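Local coordinates for protein HcgC (Methanococcus maripaludis S2, PDB 5O4J) that probably transfers a methyl group from S-adenosylmethionine to a ring carbon of a pyridinol precursor in the biosynthesis of the [Fe]-hydrogenase cofactor, at residues 11-16 with 229-234; 17-22 with 224-229; 165-170 with 251-256; 184-189 with 201-206; 197-202 with 233-238. One frame throughout, in Å; residues are numbered along the deposited sequence.

Contact 1 (11-16 with 229-234)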
# COMPACT_ATOMS: atom_id res chain seq x y z
N THR A 11 -19.03 7.82 15.58
CA THR A 11 -17.90 8.70 15.28
C THR A 11 -16.93 8.64 16.45
O THR A 11 -17.30 8.95 17.58
CB THR A 11 -18.35 10.13 15.05
OG1 THR A 11 -19.25 10.17 13.94
CG2 THR A 11 -17.13 11.03 14.77
N THR A 12 -15.69 8.26 16.16
CA THR A 12 -14.67 8.08 17.18
C THR A 12 -13.49 8.99 16.87
O THR A 12 -12.90 8.90 15.79
CB THR A 12 -14.22 6.62 17.22
OG1 THR A 12 -15.37 5.77 17.38
CG2 THR A 12 -13.25 6.39 18.39
N ARG A 13 -13.15 9.86 17.81
CA ARG A 13 -11.95 10.68 17.72
C ARG A 13 -10.84 10.05 18.54
O ARG A 13 -11.07 9.60 19.67
CB ARG A 13 -12.22 12.10 18.23
CG ARG A 13 -13.21 12.91 17.38
CD ARG A 13 -13.50 14.27 18.00
NE ARG A 13 -12.37 14.81 18.76
CZ ARG A 13 -12.33 16.02 19.31
NH1 ARG A 13 -13.36 16.86 19.19
NH2 ARG A 13 -11.25 16.40 19.98
N SER A 14 -9.64 10.01 17.98
CA SER A 14 -8.54 9.38 18.69
C SER A 14 -8.19 10.18 19.94
O SER A 14 -8.26 11.42 19.96
CB SER A 14 -7.30 9.25 17.80
OG SER A 14 -6.77 10.50 17.37
N LYS A 15 -7.84 9.46 21.01
CA LYS A 15 -7.32 10.13 22.19
C LYS A 15 -5.97 10.77 21.90
O LYS A 15 -5.68 11.87 22.39
CB LYS A 15 -7.20 9.14 23.35
CG LYS A 15 -8.54 8.61 23.84
CD LYS A 15 -8.34 7.47 24.82
CE LYS A 15 -9.68 6.91 25.27
NZ LYS A 15 -10.37 7.92 26.13
N ILE A 16 -5.13 10.09 21.12
CA ILE A 16 -3.84 10.64 20.73
C ILE A 16 -4.07 11.87 19.86
O ILE A 16 -4.76 11.81 18.84
CB ILE A 16 -3.01 9.57 20.01
CG1 ILE A 16 -2.47 8.56 21.03
CG2 ILE A 16 -1.85 10.19 19.20
CD1 ILE A 16 -2.09 7.24 20.41
N ALA A 229 -5.63 13.18 16.32
CA ALA A 229 -4.94 12.87 15.07
C ALA A 229 -5.89 12.29 14.03
O ALA A 229 -5.76 12.57 12.84
CB ALA A 229 -3.78 11.90 15.32
N ILE A 230 -6.85 11.47 14.46
CA ILE A 230 -7.71 10.72 13.54
C ILE A 230 -9.14 10.72 14.04
O ILE A 230 -9.39 10.58 15.24
CB ILE A 230 -7.21 9.28 13.35
CG1 ILE A 230 -5.84 9.30 12.66
CG2 ILE A 230 -8.19 8.48 12.49
CD1 ILE A 230 -5.16 7.95 12.54
N THR A 231 -10.08 10.84 13.11
CA THR A 231 -11.50 10.67 13.37
C THR A 231 -12.03 9.56 12.47
O THR A 231 -11.73 9.53 11.27
CB THR A 231 -12.25 11.98 13.12
OG1 THR A 231 -11.72 12.98 14.00
CG2 THR A 231 -13.74 11.82 13.36
N VAL A 232 -12.78 8.63 13.05
CA VAL A 232 -13.23 7.44 12.34
C VAL A 232 -14.75 7.39 12.35
O VAL A 232 -15.39 7.69 13.37
CB VAL A 232 -12.65 6.15 12.96
CG1 VAL A 232 -12.93 4.99 12.02
CG2 VAL A 232 -11.17 6.30 13.22
N SER A 233 -15.32 6.95 11.24
CA SER A 233 -16.74 6.64 11.11
C SER A 233 -16.88 5.13 10.97
O SER A 233 -16.27 4.53 10.07
CB SER A 233 -17.35 7.37 9.91
OG SER A 233 -18.73 7.08 9.76
N SER A 234 -17.65 4.50 11.86
CA SER A 234 -17.76 3.04 11.86
C SER A 234 -19.10 2.60 12.43
O SER A 234 -19.77 3.33 13.17
CB SER A 234 -16.62 2.41 12.67
OG SER A 234 -16.73 2.73 14.04
O HOH W 1 -19.81 8.87 11.43
O HOH W 2 -16.17 5.33 14.99

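Contact 2 (17-22 with 224-229)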
# COMPACT_ATOMS: atom_id res chain seq x y z
N LYS A 17 -3.47 12.99 20.26
CA LYS A 17 -3.55 14.24 19.53
C LYS A 17 -2.31 14.42 18.66
O LYS A 17 -1.27 13.79 18.88
CB LYS A 17 -3.67 15.44 20.47
CG LYS A 17 -4.98 15.49 21.26
CD LYS A 17 -4.87 16.56 22.34
CE LYS A 17 -6.20 16.82 23.03
NZ LYS A 17 -6.04 17.83 24.11
N ILE A 18 -2.42 15.30 17.67
CA ILE A 18 -1.26 15.58 16.83
C ILE A 18 -0.08 16.01 17.70
O ILE A 18 1.06 15.56 17.49
CB ILE A 18 -1.61 16.65 15.77
CG1 ILE A 18 -2.81 16.20 14.92
CG2 ILE A 18 -0.44 16.86 14.83
CD1 ILE A 18 -3.54 17.35 14.29
N LYS A 19 -0.33 16.85 18.71
CA LYS A 19 0.75 17.32 19.57
C LYS A 19 1.43 16.17 20.31
O LYS A 19 2.61 16.26 20.65
CB LYS A 19 0.24 18.37 20.56
CG LYS A 19 -0.77 17.87 21.59
CD LYS A 19 -1.07 18.98 22.60
CE LYS A 19 -2.03 18.52 23.68
NZ LYS A 19 -2.32 19.62 24.66
N ASP A 20 0.68 15.10 20.60
CA ASP A 20 1.25 13.94 21.28
C ASP A 20 2.24 13.21 20.40
O ASP A 20 3.25 12.70 20.88
CB ASP A 20 0.13 12.99 21.73
CG ASP A 20 -0.83 13.63 22.71
OD1 ASP A 20 -0.40 14.43 23.56
OD2 ASP A 20 -2.04 13.31 22.64
N ILE A 21 1.94 13.10 19.10
CA ILE A 21 2.86 12.48 18.16
C ILE A 21 4.09 13.36 17.98
O ILE A 21 5.22 12.86 17.93
CB ILE A 21 2.15 12.23 16.81
CG1 ILE A 21 0.83 11.49 17.04
CG2 ILE A 21 3.06 11.44 15.88
CD1 ILE A 21 0.03 11.23 15.77
N VAL A 22 3.89 14.67 17.85
CA VAL A 22 5.02 15.59 17.80
C VAL A 22 5.91 15.38 19.01
O VAL A 22 7.13 15.19 18.90
CB VAL A 22 4.51 17.04 17.72
CG1 VAL A 22 5.68 18.04 17.84
CG2 VAL A 22 3.74 17.26 16.44
N GLU A 224 -3.72 24.28 16.68
CA GLU A 224 -4.01 23.30 15.65
C GLU A 224 -3.49 21.92 16.03
O GLU A 224 -4.11 20.91 15.67
CB GLU A 224 -3.43 23.76 14.32
CG GLU A 224 -4.25 24.89 13.74
CD GLU A 224 -3.61 25.57 12.55
OE1 GLU A 224 -2.42 25.30 12.29
OE2 GLU A 224 -4.33 26.34 11.88
N LEU A 225 -2.37 21.85 16.76
CA LEU A 225 -1.84 20.55 17.17
C LEU A 225 -2.68 19.91 18.26
O LEU A 225 -2.60 18.70 18.46
CB LEU A 225 -0.40 20.68 17.65
CG LEU A 225 0.65 21.23 16.67
CD1 LEU A 225 2.01 21.17 17.33
CD2 LEU A 225 0.64 20.46 15.37
N ASN A 226 -3.49 20.71 18.97
CA ASN A 226 -4.29 20.22 20.09
C ASN A 226 -5.62 19.65 19.60
O ASN A 226 -6.71 20.09 19.98
CB ASN A 226 -4.51 21.37 21.08
CG ASN A 226 -5.04 20.89 22.41
OD1 ASN A 226 -4.81 19.75 22.82
ND2 ASN A 226 -5.76 21.77 23.11
N MET A 227 -5.50 18.68 18.70
CA MET A 227 -6.62 18.10 17.98
C MET A 227 -6.34 16.62 17.80
O MET A 227 -5.19 16.23 17.59
CB MET A 227 -6.82 18.77 16.61
CG MET A 227 -7.83 18.11 15.69
SD MET A 227 -9.47 17.96 16.43
CE MET A 227 -10.34 17.04 15.17
N SER A 228 -7.39 15.80 17.90
CA SER A 228 -7.27 14.37 17.67
C SER A 228 -6.58 14.13 16.33
O SER A 228 -6.90 14.76 15.33
CB SER A 228 -8.65 13.71 17.64
OG SER A 228 -9.29 13.75 18.90
N ALA A 229 -5.63 13.18 16.32
CA ALA A 229 -4.94 12.87 15.07
C ALA A 229 -5.89 12.29 14.03
O ALA A 229 -5.76 12.57 12.84
CB ALA A 229 -3.78 11.90 15.32

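Contact 3 (165-170 with 251-256). With LI (lithium ion), chain I.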
# COMPACT_ATOMS: atom_id res chain seq x y z
N THR A 165 16.88 10.16 11.76
CA THR A 165 15.60 9.69 12.27
C THR A 165 14.83 9.04 11.14
O THR A 165 14.56 9.68 10.11
CB THR A 165 14.78 10.83 12.89
OG1 THR A 165 15.58 11.55 13.85
CG2 THR A 165 13.57 10.27 13.61
N TYR A 166 14.47 7.77 11.33
CA TYR A 166 13.75 6.99 10.34
C TYR A 166 12.58 6.27 11.01
O TYR A 166 12.50 6.18 12.24
CB TYR A 166 14.64 5.95 9.67
CG TYR A 166 15.95 6.48 9.15
CD1 TYR A 166 15.99 7.37 8.09
CD2 TYR A 166 17.15 6.09 9.73
CE1 TYR A 166 17.20 7.85 7.61
CE2 TYR A 166 18.36 6.57 9.26
CZ TYR A 166 18.38 7.44 8.21
OH TYR A 166 19.60 7.91 7.76
N ARG A 167 11.71 5.72 10.18
CA ARG A 167 10.65 4.84 10.65
C ARG A 167 11.02 3.40 10.30
O ARG A 167 11.28 3.07 9.14
CB ARG A 167 9.31 5.23 10.03
CG ARG A 167 8.89 6.65 10.37
CD ARG A 167 7.40 6.89 10.09
NE ARG A 167 7.13 6.78 8.66
CZ ARG A 167 6.06 6.19 8.13
NH1 ARG A 167 5.92 6.17 6.81
NH2 ARG A 167 5.15 5.62 8.89
N SER A 168 11.09 2.54 11.32
CA SER A 168 11.37 1.13 11.07
C SER A 168 10.28 0.54 10.18
O SER A 168 9.09 0.69 10.46
CB SER A 168 11.46 0.38 12.40
OG SER A 168 10.18 0.26 12.99
N SER A 169 10.70 -0.11 9.10
CA SER A 169 9.85 -0.83 8.14
C SER A 169 8.97 0.05 7.27
O SER A 169 8.19 -0.50 6.48
CB SER A 169 8.95 -1.86 8.83
OG SER A 169 9.74 -2.89 9.40
N LYS A 170 9.04 1.37 7.37
CA LYS A 170 8.13 2.24 6.64
C LYS A 170 8.92 3.34 5.93
O LYS A 170 9.98 3.75 6.39
CB LYS A 170 7.09 2.89 7.57
CG LYS A 170 6.18 1.88 8.25
CD LYS A 170 5.23 1.26 7.26
CE LYS A 170 4.06 0.59 7.97
NZ LYS A 170 3.07 0.04 7.00
N SER A 251 5.74 4.17 17.58
CA SER A 251 6.89 3.43 18.09
C SER A 251 7.90 3.06 17.00
O SER A 251 9.05 2.75 17.31
CB SER A 251 6.44 2.15 18.81
OG SER A 251 6.01 1.17 17.89
N ARG A 252 7.50 3.12 15.72
CA ARG A 252 8.45 2.78 14.67
C ARG A 252 9.51 3.85 14.49
O ARG A 252 10.57 3.57 13.90
CB ARG A 252 7.70 2.55 13.35
CG ARG A 252 6.78 1.34 13.37
CD ARG A 252 6.23 1.07 11.98
NE ARG A 252 5.53 -0.21 11.91
CZ ARG A 252 6.12 -1.40 11.87
NH1 ARG A 252 5.37 -2.50 11.80
NH2 ARG A 252 7.44 -1.50 11.92
N VAL A 253 9.29 5.06 15.00
CA VAL A 253 10.28 6.12 14.86
C VAL A 253 11.52 5.75 15.66
O VAL A 253 11.43 5.37 16.84
CB VAL A 253 9.72 7.48 15.29
CG1 VAL A 253 10.79 8.56 15.20
CG2 VAL A 253 8.53 7.85 14.42
N ASP A 254 12.67 5.82 15.01
CA ASP A 254 13.96 5.50 15.59
C ASP A 254 14.91 6.64 15.28
O ASP A 254 15.14 6.94 14.10
CB ASP A 254 14.47 4.18 15.01
CG ASP A 254 15.63 3.60 15.77
OD1 ASP A 254 15.88 4.05 16.91
OD2 ASP A 254 16.27 2.69 15.21
N SER A 255 15.40 7.33 16.32
CA SER A 255 16.32 8.46 16.18
C SER A 255 17.65 8.13 16.83
O SER A 255 17.69 7.55 17.92
CB SER A 255 15.74 9.72 16.81
OG SER A 255 16.51 10.85 16.44
N PHE A 256 18.74 8.49 16.17
CA PHE A 256 20.06 8.20 16.73
C PHE A 256 21.08 9.13 16.10
O PHE A 256 20.90 9.60 14.97
CB PHE A 256 20.46 6.74 16.51
CG PHE A 256 20.32 6.27 15.09
CD1 PHE A 256 19.10 5.78 14.62
CD2 PHE A 256 21.40 6.31 14.22
CE1 PHE A 256 18.97 5.34 13.31
CE2 PHE A 256 21.28 5.88 12.91
CZ PHE A 256 20.06 5.39 12.46
LI LI I . 11.67 -3.11 11.03
O HOH W 3 12.75 -2.84 13.12

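Contact 4 (184-189 with 201-206)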
# COMPACT_ATOMS: atom_id res chain seq x y z
N ILE A 184 3.17 9.02 9.98
CA ILE A 184 2.59 8.20 11.05
C ILE A 184 1.07 8.21 10.94
O ILE A 184 0.41 7.17 11.00
CB ILE A 184 3.05 8.71 12.42
CG1 ILE A 184 4.52 8.35 12.65
CG2 ILE A 184 2.18 8.15 13.56
CD1 ILE A 184 5.17 9.14 13.77
N ILE A 185 0.50 9.40 10.77
CA ILE A 185 -0.95 9.50 10.71
C ILE A 185 -1.49 8.83 9.44
O ILE A 185 -2.48 8.10 9.49
CB ILE A 185 -1.38 10.98 10.84
CG1 ILE A 185 -1.09 11.46 12.27
CG2 ILE A 185 -2.86 11.13 10.51
CD1 ILE A 185 -1.25 12.96 12.49
N MET A 186 -0.84 9.07 8.29
CA MET A 186 -1.31 8.49 7.04
C MET A 186 -1.25 6.97 7.06
O MET A 186 -2.21 6.29 6.66
CB MET A 186 -0.49 9.04 5.87
CG MET A 186 -0.71 10.51 5.61
SD MET A 186 -2.40 10.93 5.12
CE MET A 186 -2.38 10.29 3.45
N ASP A 187 -0.13 6.40 7.53
CA ASP A 187 -0.03 4.95 7.60
C ASP A 187 -1.05 4.39 8.59
O ASP A 187 -1.65 3.34 8.35
CB ASP A 187 1.39 4.53 7.98
CG ASP A 187 2.36 4.54 6.80
OD1 ASP A 187 1.89 4.66 5.65
OD2 ASP A 187 3.59 4.42 7.01
N SER A 188 -1.28 5.10 9.69
CA SER A 188 -2.29 4.66 10.65
C SER A 188 -3.67 4.65 10.02
O SER A 188 -4.42 3.68 10.19
CB SER A 188 -2.27 5.56 11.89
OG SER A 188 -1.04 5.46 12.58
N CYS A 189 -4.03 5.70 9.29
CA CYS A 189 -5.34 5.78 8.65
C CYS A 189 -5.57 4.61 7.71
O CYS A 189 -6.68 4.06 7.66
CB CYS A 189 -5.46 7.08 7.87
SG CYS A 189 -5.77 8.48 8.90
N THR A 201 -12.08 6.96 7.23
CA THR A 201 -11.08 7.32 8.23
C THR A 201 -10.46 8.66 7.86
O THR A 201 -9.88 8.80 6.77
CB THR A 201 -9.99 6.24 8.33
OG1 THR A 201 -10.59 4.97 8.59
CG2 THR A 201 -9.00 6.56 9.46
N ILE A 202 -10.57 9.63 8.75
CA ILE A 202 -10.15 11.00 8.50
C ILE A 202 -8.82 11.25 9.20
O ILE A 202 -8.78 11.22 10.44
CB ILE A 202 -11.20 12.02 8.98
CG1 ILE A 202 -12.51 11.87 8.22
CG2 ILE A 202 -10.64 13.44 8.92
CD1 ILE A 202 -12.44 12.26 6.76
N PRO A 203 -7.75 11.58 8.48
CA PRO A 203 -6.58 12.18 9.13
C PRO A 203 -6.84 13.66 9.33
O PRO A 203 -7.17 14.38 8.38
CB PRO A 203 -5.46 11.94 8.12
CG PRO A 203 -6.15 11.94 6.78
CD PRO A 203 -7.59 11.52 7.01
N ASN A 204 -6.74 14.11 10.58
CA ASN A 204 -7.03 15.51 10.89
C ASN A 204 -5.79 16.35 10.61
O ASN A 204 -5.17 16.93 11.50
CB ASN A 204 -7.51 15.64 12.32
CG ASN A 204 -8.89 15.09 12.48
OD1 ASN A 204 -9.78 15.43 11.71
ND2 ASN A 204 -9.07 14.19 13.45
N LEU A 205 -5.47 16.43 9.32
CA LEU A 205 -4.26 17.08 8.85
C LEU A 205 -4.57 18.35 8.09
O LEU A 205 -5.65 18.52 7.51
CB LEU A 205 -3.45 16.13 7.97
CG LEU A 205 -2.85 14.94 8.71
CD1 LEU A 205 -2.25 13.93 7.74
CD2 LEU A 205 -1.77 15.44 9.67
N LYS A 206 -3.60 19.25 8.10
CA LYS A 206 -3.60 20.46 7.30
C LYS A 206 -2.16 20.91 7.17
O LYS A 206 -1.24 20.28 7.71
CB LYS A 206 -4.47 21.55 7.93
CG LYS A 206 -3.95 22.01 9.29
CD LYS A 206 -4.65 23.27 9.78
CE LYS A 206 -4.13 24.50 9.04
NZ LYS A 206 -4.95 25.69 9.32

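Contact 5 (197-202 with 233-238). With 9KH (6-carboxy methyl-4-hydroxy-2-pyridinol), chain K.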
# COMPACT_ATOMS: atom_id res chain seq x y z
N SER A 197 -16.03 -2.81 9.99
CA SER A 197 -17.15 -1.88 10.20
C SER A 197 -16.76 -0.42 9.98
O SER A 197 -17.64 0.44 10.06
CB SER A 197 -17.78 -2.00 11.59
OG SER A 197 -17.12 -1.20 12.55
N VAL A 198 -15.49 -0.10 9.72
CA VAL A 198 -15.14 1.29 9.43
C VAL A 198 -15.69 1.67 8.06
O VAL A 198 -15.52 0.93 7.09
CB VAL A 198 -13.62 1.49 9.50
CG1 VAL A 198 -13.23 2.89 8.98
CG2 VAL A 198 -13.12 1.28 10.92
N LEU A 199 -16.38 2.82 8.00
CA LEU A 199 -16.84 3.39 6.75
C LEU A 199 -15.76 4.25 6.10
O LEU A 199 -15.46 4.10 4.92
CB LEU A 199 -18.07 4.26 7.00
CG LEU A 199 -19.38 3.57 7.37
CD1 LEU A 199 -19.28 2.87 8.71
CD2 LEU A 199 -20.51 4.58 7.42
N TYR A 200 -15.20 5.18 6.86
CA TYR A 200 -14.09 5.98 6.35
C TYR A 200 -13.30 6.51 7.53
O TYR A 200 -13.77 6.50 8.67
CB TYR A 200 -14.58 7.11 5.43
CG TYR A 200 -15.42 8.20 6.08
CD1 TYR A 200 -14.82 9.27 6.73
CD2 TYR A 200 -16.79 8.17 6.01
CE1 TYR A 200 -15.58 10.28 7.32
CE2 TYR A 200 -17.57 9.17 6.59
CZ TYR A 200 -16.95 10.22 7.24
OH TYR A 200 -17.70 11.22 7.81
N THR A 201 -12.08 6.96 7.23
CA THR A 201 -11.08 7.32 8.23
C THR A 201 -10.46 8.66 7.86
O THR A 201 -9.88 8.80 6.77
CB THR A 201 -9.99 6.24 8.33
OG1 THR A 201 -10.59 4.97 8.59
CG2 THR A 201 -9.00 6.56 9.46
N ILE A 202 -10.57 9.63 8.75
CA ILE A 202 -10.15 11.00 8.50
C ILE A 202 -8.82 11.25 9.20
O ILE A 202 -8.78 11.22 10.44
CB ILE A 202 -11.20 12.02 8.98
CG1 ILE A 202 -12.51 11.87 8.22
CG2 ILE A 202 -10.64 13.44 8.92
CD1 ILE A 202 -12.44 12.26 6.76
N SER A 233 -15.32 6.95 11.24
CA SER A 233 -16.74 6.64 11.11
C SER A 233 -16.88 5.13 10.97
O SER A 233 -16.27 4.53 10.07
CB SER A 233 -17.35 7.37 9.91
OG SER A 233 -18.73 7.08 9.76
N SER A 234 -17.65 4.50 11.86
CA SER A 234 -17.76 3.04 11.86
C SER A 234 -19.10 2.60 12.43
O SER A 234 -19.77 3.33 13.17
CB SER A 234 -16.62 2.41 12.67
OG SER A 234 -16.73 2.73 14.04
N ILE A 235 -19.48 1.36 12.12
CA ILE A 235 -20.69 0.79 12.71
C ILE A 235 -20.42 0.33 14.13
O ILE A 235 -21.25 0.51 15.02
CB ILE A 235 -21.22 -0.38 11.86
CG1 ILE A 235 -21.35 0.01 10.38
CG2 ILE A 235 -22.56 -0.88 12.43
CD1 ILE A 235 -22.26 1.19 10.12
N ASP A 236 -19.26 -0.30 14.35
CA ASP A 236 -18.91 -0.92 15.61
C ASP A 236 -17.79 -0.14 16.30
O ASP A 236 -17.14 0.73 15.71
CB ASP A 236 -18.50 -2.38 15.39
CG ASP A 236 -19.62 -3.21 14.82
OD1 ASP A 236 -20.80 -2.92 15.12
OD2 ASP A 236 -19.33 -4.16 14.06
N HIS A 237 -17.56 -0.49 17.56
CA HIS A 237 -16.53 0.18 18.33
C HIS A 237 -15.16 -0.12 17.73
O HIS A 237 -14.82 -1.27 17.46
CB HIS A 237 -16.58 -0.27 19.79
CG HIS A 237 -17.82 0.17 20.50
ND1 HIS A 237 -17.95 1.41 21.08
CD2 HIS A 237 -18.98 -0.49 20.75
CE1 HIS A 237 -19.14 1.52 21.63
NE2 HIS A 237 -19.79 0.38 21.45
N VAL A 238 -14.36 0.94 17.57
CA VAL A 238 -12.99 0.84 17.07
C VAL A 238 -12.02 1.61 17.95
O VAL A 238 -10.82 1.61 17.67
CB VAL A 238 -12.90 1.33 15.61
CG1 VAL A 238 -13.66 0.39 14.68
CG2 VAL A 238 -13.43 2.75 15.46
C2 9KH K . -24.49 6.25 4.77
C3 9KH K . -23.19 6.47 4.34
C4 9KH K . -22.28 7.06 5.19
C6 9KH K . -23.90 7.21 6.89
O1 9KH K . -25.39 5.68 3.93
N5 9KH K . -22.64 7.41 6.44
C7 9KH K . -24.85 6.63 6.06
O8 9KH K . -24.22 7.58 8.15
C9 9KH K . -22.78 6.07 2.94
C10 9KH K . -20.86 7.30 4.73
C12 9KH K . -20.76 8.50 3.83
O13 9KH K . -19.87 8.46 2.96
O14 9KH K . -21.53 9.48 3.98

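Contact 1 (11-16 with 229-234)
Strands 11-13 and 230-234 run antiparallel as the middle pair of a four-stranded antiparallel sheet, and their ladder is carried past its end by a serine hydroxyl. The first rung along 229-234 is an almost straight bond (174°) from Ala229 N to Ile16 O, 3.0 Å long. Ser14 OG donates to the same Ile16 O, so two donors grip this carbonyl within its plane. At Ile230 the exchange is mixed: its O receives Ser14 N at 2.8 Å, whereas its N turns to Ser14 OG at 3.1 Å. That hydroxyl sits between its own backbone N and carbonyl carbon (chi1 64°), which brings it up to the opposing strand. An alanine here would probably leave Ile230 N without its acceptor and loosen the turn toward Ile16, since the hydroxyl serves both. Thr231, a non-hydrogen-bonded pair with Arg13, crosses Thr11 obliquely, the two CG2 methyls 3.8 Å apart, while its OG1 is bonded by Asn204. Val232 and Thr12 follow as a hydrogen-bonded pair on the other face, Val232 N reaching Thr12 O at 2.8 Å; Thr12 meets Leu242 of helix 239-251 and Val232 meets Ile192 of helix 177-193. At Ser233 a water donates to OG and is also bonded to Thr11 OG1, which has a further partner in Tyr207 of the second subunit. Beside Ser234 a second water donates to Val232 O and to Ser234 OG, and its bond with Thr12 OG1 measures 2.6 Å.

Contact 2 (17-22 with 224-229)
The Asn226 carboxamide is the flat group at this contact, and it is approached through its oxygen. Lys17 NZ meets Asn226 OD1 at the amide edge, in the plane and on a lone pair, at 2.6 Å. The same OD1 receives a weaker bond from Lys19 NZ, 3.1 Å away, so two ammonium groups converge on one oxygen and probably polarise the amide. With CG anti to its backbone N (chi1 -167°), Asn226 lies alongside both extended lysine chains, its OD1 also near Lys17 CD. A second flat group, the Asp20 carboxylate, acts within 17-22: Lys17 N donates to Asp20 OD2 from above the plane, a tie across the first turn of helix 18-37, whose N-cap is Lys17.

In the main chain, an inverse gamma turn centred on Asn226 presents two carbonyls to the start of that helix. Ile18 N donates to Met227 O at 2.9 Å, nearly along the C=O axis; Lys19 N reaches Leu225 O, also at 2.9 Å, from above its plane. The apolar side is closed by Ile18 CG2, 3.8 Å from Leu225 CD2, with the two side chains at about a right angle, and by Ile21 CD1 against Ala229 CB at 3.9 Å. Ser228 N is buried with no partner in the model.

Ile18 also touches Phe208 of helix 208-213, and Ile21 packs on Val181 and Ile184 of helix 177-193. The junction thus joins the start of helix 18-37 to the link between helix 218-225 and strand 230-234.

Contact 3 (165-170 with 251-256)
Arg252 runs alongside Ser168, and its side chain can be followed atom by atom. CB lies 3.4 Å from Ser168 OG, and CG passes the same hydroxyl. CD, on a chain extended from CG to NE, comes 3.3 Å from Ser168 O while its other neighbour is Lys170 CG. NE and CZ stay near that carbonyl, and CZ also nears Ser169 CB. A turn at the last torsion (chi4 -75°) brings NH2 back, so that it makes weak bonds to Ser168 O at 3.1 Å and to Ser168 OG. An alanine here would remove every contact beyond CB and would probably leave the type II turn from Arg167 to Lys170 less firmly held. The main chains are joined by Ser168 N to Arg252 O, 2.8 Å and nearly straight. Within the turn, Ser169 OG binds a lithium ion at 2.5 Å and is also hydrogen-bonded to Glu194 O of the fourth subunit.

Farther along, Tyr166 and Asp254 form an antiparallel hydrogen-bonded pair. Phe256 CZ touches the edge of the Tyr166 ring at CE2 (3.8 Å), and Asp254 is bonded by His140 of the third subunit. On the other face of the sheet Ser255 OG donates to Thr165 OG1 at 2.8 Å, and Thr165 CG2 meets Val253 CG1.

Strand 253-259 is the antiparallel end strand of the chain's mixed, Rossmann-type sheet. It lies against strand 159-167; Thr165 packs on helices 177-193 and 18-37, the latter through Lys29, which binds S-adenosyl-L-homocysteine.

Contact 4 (184-189 with 201-206)
Segment 184-189 of helix 177-193 runs almost exactly antiparallel to segment 201-203 of strand 198-203, at 178° and with the axes 8.6 Å apart, and is joined to it by apolar contact alone. Packing is tightest round the Pro203 ring. Its CB is touched from two sides, by Cys189 SG and by Ile185 CG2, each 3.6 Å away. The sulfur, anti to its carbonyl carbon (chi1 -77°), lies between Pro203 CB and Thr201 CG2, the latter at 3.8 Å. While Thr201 CG2 packs on the sulfur, its OG1 bonds Asn193 at the end of the same helix. Beyond the proline, Ile185 and Leu205 reach toward each other tip to tip, CD1 to CD2 at 3.8 Å.

Met186 makes the looser contacts. Its chain, bent at chi2 and chi3, brings SD obliquely to Leu205 CD1 at 4.0 Å and to Pro203 CG at 4.2 Å. This flank is covered by the second subunit, whose own Met186 packs on Met186, Cys189 and Pro203. The partly exposed residues lie apart from the apolar seam: Asp187 forms salt bridges with Arg167 and Arg190, and Lys206 with Glu224. On yet another side of the helix Ser188 OG folds back onto Ile184 O, 2.7 Å away.

The arrangement is that of two-layer alpha/beta packing, a helix laid along an edge strand of the chain's four-stranded antiparallel sheet, here with a subunit interface at its flank.

Contact 5 (197-202 with 233-238)
Tyr200 and Ser233 set the geometry: Ser233 CB sits over one face of the ring, 3.9 Å from its centroid and 16° off the normal, a CH-pi contact. Near the plane of the same ring, C10 of the bound pyridinol lies at the edge, while Tyr200 OH is bonded to Glu209 of the second subunit. Leu199 divides its branches. CD2 faces the pyridinol, 3.7 Å from N5, and CD1 turns to Ile235 CD1, also at 3.7 Å. On the other face of the sheet, Val198 CG2 and Val238 CG1 meet at 3.9 Å, the side chains crossing at about a right angle. Ser197 OG, between its backbone N and carbonyl carbon, accepts Asp236 N at 2.9 Å, and Ser197 O receives Ile235 N from above its plane.

Ser233 O is shared unequally: Leu199 N bonds it at 2.7 Å, Tyr200 N only weakly at 3.4 Å. Ser233 N returns a nearly straight bond to Tyr200 O. Two residues facing one make this a classic beta bulge, which probably helps to place Leu199 in the pyridinol pocket with Ile5 and Val9, where Thr179 and Ile115 of the second subunit bond the ligand.

Overall arrangement
Contacts 1 and 5 share strand 230-234 and build three adjacent strands of the antiparallel sheet. Contact 1 is a regular ladder helped by waters, contact 5 a bulged one beside the pyridinol. Contact 4 lays a helix on the outer strand of that sheet; like contacts 1 and 5 it is buried and touches the second subunit, yet its chemistry is purely apolar. Contact 2 is only partly buried, continues from contact 1 through Ala229, and combines lysine-amide bonds at its rim with an inner apolar patch. Contact 3, also partly buried, belongs to the separate mixed sheet and meets the third and fourth subunits; the Arg167-Asp187 salt bridge ties it to contact 4.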